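Local coordinates for collagen alpha-1(XV) chain (Homo sapiens, PDB 3N3F), which forms a basement-membrane collagen whose trimerization domain brings three chains together and so probably promotes folding of the triple helix, at the interface of chains A and B. Residues are numbered along the deposited sequence; one frame, centred on the assembly and turned at random. Chains: chain A/B, Collagen alpha-1(XV) chain.

The interface of chains A and B. Residues chain A 24, 35, 43-45; chain B 33, 44-47.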
ATOM      1  N   PHE A  24      -2.714   0.464   7.020  1.00 16.34           N
ATOM      2  CA  PHE A  24      -1.310   0.298   6.665  1.00 15.00           C
ATOM      3  C   PHE A  24      -0.432   0.681   7.855  1.00 12.89           C
ATOM      4  O   PHE A  24      -0.706   1.662   8.542  1.00 13.62           O
ATOM      5  CB  PHE A  24      -0.971   1.160   5.450  1.00 16.25           C
ATOM      6  CG  PHE A  24      -1.469   0.589   4.154  1.00 16.96           C
ATOM      7  CD1 PHE A  24      -0.762  -0.417   3.507  1.00 17.90           C
ATOM      8  CD2 PHE A  24      -2.656   1.043   3.590  1.00 18.53           C
ATOM      9  CE1 PHE A  24      -1.228  -0.969   2.310  1.00 20.82           C
ATOM     10  CE2 PHE A  24      -3.134   0.500   2.397  1.00 21.30           C
ATOM     11  CZ  PHE A  24      -2.415  -0.508   1.758  1.00 23.80           C
ATOM     12  N   ILE A  35       0.418  -4.543   6.821  1.00 12.28           N
ATOM     13  CA  ILE A  35      -0.993  -4.225   6.717  1.00 13.03           C
ATOM     14  C   ILE A  35      -1.693  -5.022   7.801  1.00 12.01           C
ATOM     15  O   ILE A  35      -1.433  -6.208   7.971  1.00 11.86           O
ATOM     16  CB  ILE A  35      -1.579  -4.628   5.354  1.00 29.27           C
ATOM     17  CG1 ILE A  35      -1.285  -6.102   5.083  1.00 30.83           C
ATOM     18  CG2 ILE A  35      -0.999  -3.756   4.261  1.00 28.99           C
ATOM     19  CD1 ILE A  35      -2.145  -6.701   4.010  1.00 38.10           C
ATOM     20  N   LYS A  43       3.095  -8.626   5.688  1.00 16.95           N
ATOM     21  CA  LYS A  43       4.147  -7.708   5.279  1.00 18.82           C
ATOM     22  C   LYS A  43       4.021  -7.318   3.816  1.00 18.90           C
ATOM     23  O   LYS A  43       3.817  -8.170   2.954  1.00 19.16           O
ATOM     24  CB  LYS A  43       5.523  -8.339   5.522  1.00 22.02           C
ATOM     25  CG  LYS A  43       6.684  -7.397   5.270  1.00 25.42           C
ATOM     26  CD  LYS A  43       8.005  -7.995   5.726  1.00 27.06           C
ATOM     27  CE  LYS A  43       9.110  -6.953   5.680  1.00 28.65           C
ATOM     28  NZ  LYS A  43      10.382  -7.458   6.254  1.00 30.33           N
ATOM     29  N   LEU A  44       4.134  -6.024   3.543  1.00 15.63           N
ATOM     30  CA  LEU A  44       4.056  -5.532   2.180  1.00 16.90           C
ATOM     31  C   LEU A  44       5.440  -5.696   1.550  1.00 17.28           C
ATOM     32  O   LEU A  44       6.446  -5.358   2.171  1.00 17.10           O
ATOM     33  CB  LEU A  44       3.659  -4.055   2.176  1.00 28.68           C
ATOM     34  CG  LEU A  44       2.534  -3.675   1.212  1.00 29.45           C
ATOM     35  CD1 LEU A  44       1.207  -3.968   1.866  1.00 31.79           C
ATOM     36  CD2 LEU A  44       2.604  -2.206   0.894  1.00 27.21           C
ATOM     37  N   GLN A  45       5.485  -6.233   0.334  1.00 17.25           N
ATOM     38  CA  GLN A  45       6.737  -6.435  -0.399  1.00 19.20           C
ATOM     39  C   GLN A  45       7.258  -5.118  -0.969  1.00 18.71           C
ATOM     40  O   GLN A  45       6.666  -4.551  -1.893  1.00 21.53           O
ATOM     41  CB  GLN A  45       6.516  -7.419  -1.547  1.00 35.74           C
ATOM     42  CG  GLN A  45       6.009  -8.778  -1.116  1.00 41.92           C
ATOM     43  CD  GLN A  45       7.104  -9.671  -0.566  1.00 46.94           C
ATOM     44  OE1 GLN A  45       7.779  -9.327   0.407  1.00 49.69           O
ATOM     45  NE2 GLN A  45       7.288 -10.830  -1.191  1.00 48.02           N
TER
ATOM     46  N   PHE B  33      -4.872  -7.477  -0.914  1.00 17.00           N
ATOM     47  CA  PHE B  33      -4.985  -6.087  -1.314  1.00 17.43           C
ATOM     48  C   PHE B  33      -4.709  -5.895  -2.791  1.00 15.39           C
ATOM     49  O   PHE B  33      -3.826  -6.534  -3.362  1.00 15.68           O
ATOM     50  CB  PHE B  33      -4.017  -5.230  -0.496  1.00 23.92           C
ATOM     51  CG  PHE B  33      -4.691  -4.351   0.521  1.00 25.47           C
ATOM     52  CD1 PHE B  33      -5.216  -3.116   0.153  1.00 26.14           C
ATOM     53  CD2 PHE B  33      -4.792  -4.753   1.849  1.00 27.84           C
ATOM     54  CE1 PHE B  33      -5.833  -2.289   1.095  1.00 26.79           C
ATOM     55  CE2 PHE B  33      -5.406  -3.935   2.800  1.00 26.69           C
ATOM     56  CZ  PHE B  33      -5.926  -2.701   2.422  1.00 26.71           C
ATOM     57  N   LEU B  44      -1.415  -6.276  -4.953  1.00 15.63           N
ATOM     58  CA  LEU B  44      -0.293  -5.900  -4.113  1.00 16.90           C
ATOM     59  C   LEU B  44       0.325  -7.186  -3.562  1.00 17.28           C
ATOM     60  O   LEU B  44      -0.395  -8.072  -3.107  1.00 17.10           O
ATOM     61  CB  LEU B  44      -0.775  -5.023  -2.956  1.00 28.68           C
ATOM     62  CG  LEU B  44       0.031  -3.745  -2.713  1.00 29.45           C
ATOM     63  CD1 LEU B  44      -0.458  -2.672  -3.652  1.00 31.79           C
ATOM     64  CD2 LEU B  44      -0.162  -3.277  -1.297  1.00 27.21           C
ATOM     65  N   GLN B  45       1.649  -7.291  -3.628  1.00 17.25           N
ATOM     66  CA  GLN B  45       2.379  -8.457  -3.126  1.00 19.20           C
ATOM     67  C   GLN B  45       2.464  -8.436  -1.602  1.00 18.71           C
ATOM     68  O   GLN B  45       3.159  -7.597  -1.019  1.00 21.53           O
ATOM     69  CB  GLN B  45       3.795  -8.473  -3.701  1.00 35.74           C
ATOM     70  CG  GLN B  45       3.855  -8.507  -5.213  1.00 41.92           C
ATOM     71  CD  GLN B  45       3.611  -9.891  -5.783  1.00 46.94           C
ATOM     72  OE1 GLN B  45       2.564 -10.501  -5.552  1.00 49.69           O
ATOM     73  NE2 GLN B  45       4.583 -10.396  -6.536  1.00 48.02           N
ATOM     74  N   LEU B  46       1.764  -9.365  -0.959  1.00 17.33           N
ATOM     75  CA  LEU B  46       1.760  -9.442   0.498  1.00 16.76           C
ATOM     76  C   LEU B  46       2.381 -10.743   0.983  1.00 17.72           C
ATOM     77  O   LEU B  46       2.348 -11.757   0.288  1.00 15.64           O
ATOM     78  CB  LEU B  46       0.332  -9.341   1.029  1.00 15.45           C
ATOM     79  CG  LEU B  46      -0.423  -8.048   0.733  1.00 17.13           C
ATOM     80  CD1 LEU B  46      -1.847  -8.153   1.255  1.00 19.69           C
ATOM     81  CD2 LEU B  46       0.299  -6.889   1.373  1.00 18.97           C
ATOM     82  N   GLY B  47       2.943 -10.703   2.184  1.00 24.48           N
ATOM     83  CA  GLY B  47       3.560 -11.886   2.744  1.00 26.26           C
ATOM     84  C   GLY B  47       2.562 -12.801   3.427  1.00 26.75           C
ATOM     85  O   GLY B  47       1.355 -12.556   3.409  1.00 26.41           O
TER
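An antiparallel beta bridge with an apolar patch beside it forms part of the interface between two of the three identical chains of the trimerization domain, setting a stretch of chain B backbone against that of chain A and so tying neighbouring subunits together. A:Leu44 pairs with B:Leu46, and a main-chain hydrogen bond lies on either side of that pair. The amide N of B:Gly47 donates to the carbonyl O of A:Lys43 at 2.8 Å, approaching in the carbonyl plane. The amide N of A:Gln45 gives the straighter bond, 163° at H, to the carbonyl O of B:Gln45 at 3.0 Å, nearly along the C=O axis. Both use backbone groups, so the pairing itself probably depends little on side-chain polarity. The two poorly ordered glutamines cross obliquely, touching through aliphatic carbons, A:Gln45 CG to B:Gln45 CB at 3.4 Å.

Next to the bridge, A:Leu44 lies alongside B:Leu46, pointing the same way, and crosses B:Leu44 obliquely, its CD1 methyl 3.5 Å from B:Leu44 CD2. That same CD1 meets the edge of the A:Phe24 ring in plane. Replacing A:Leu44, an alanine here would remove CG and both methyls and would probably loosen the packing against B:Leu44, B:Leu46 and the A:Phe24 ring. A:Ile35, CG1 in the crowded position between N and the carbonyl carbon (chi1 54°), sends CD1 across B:Leu46 at about a right angle and to B:Phe33 CD2 at 3.9 Å. A:Phe24 and B:Phe33 reach tip to tip: A:Phe24 CZ sits over one face of the B:Phe33 ring, toward its rim, 3.9 Å from B:Phe33 CE1.

In the fold, A:Phe24 and A:Ile35 lie on strands 23-27 and 32-37, while B:Leu44 to B:Gly47 belong to the loop between strands 40-43 and 50-51.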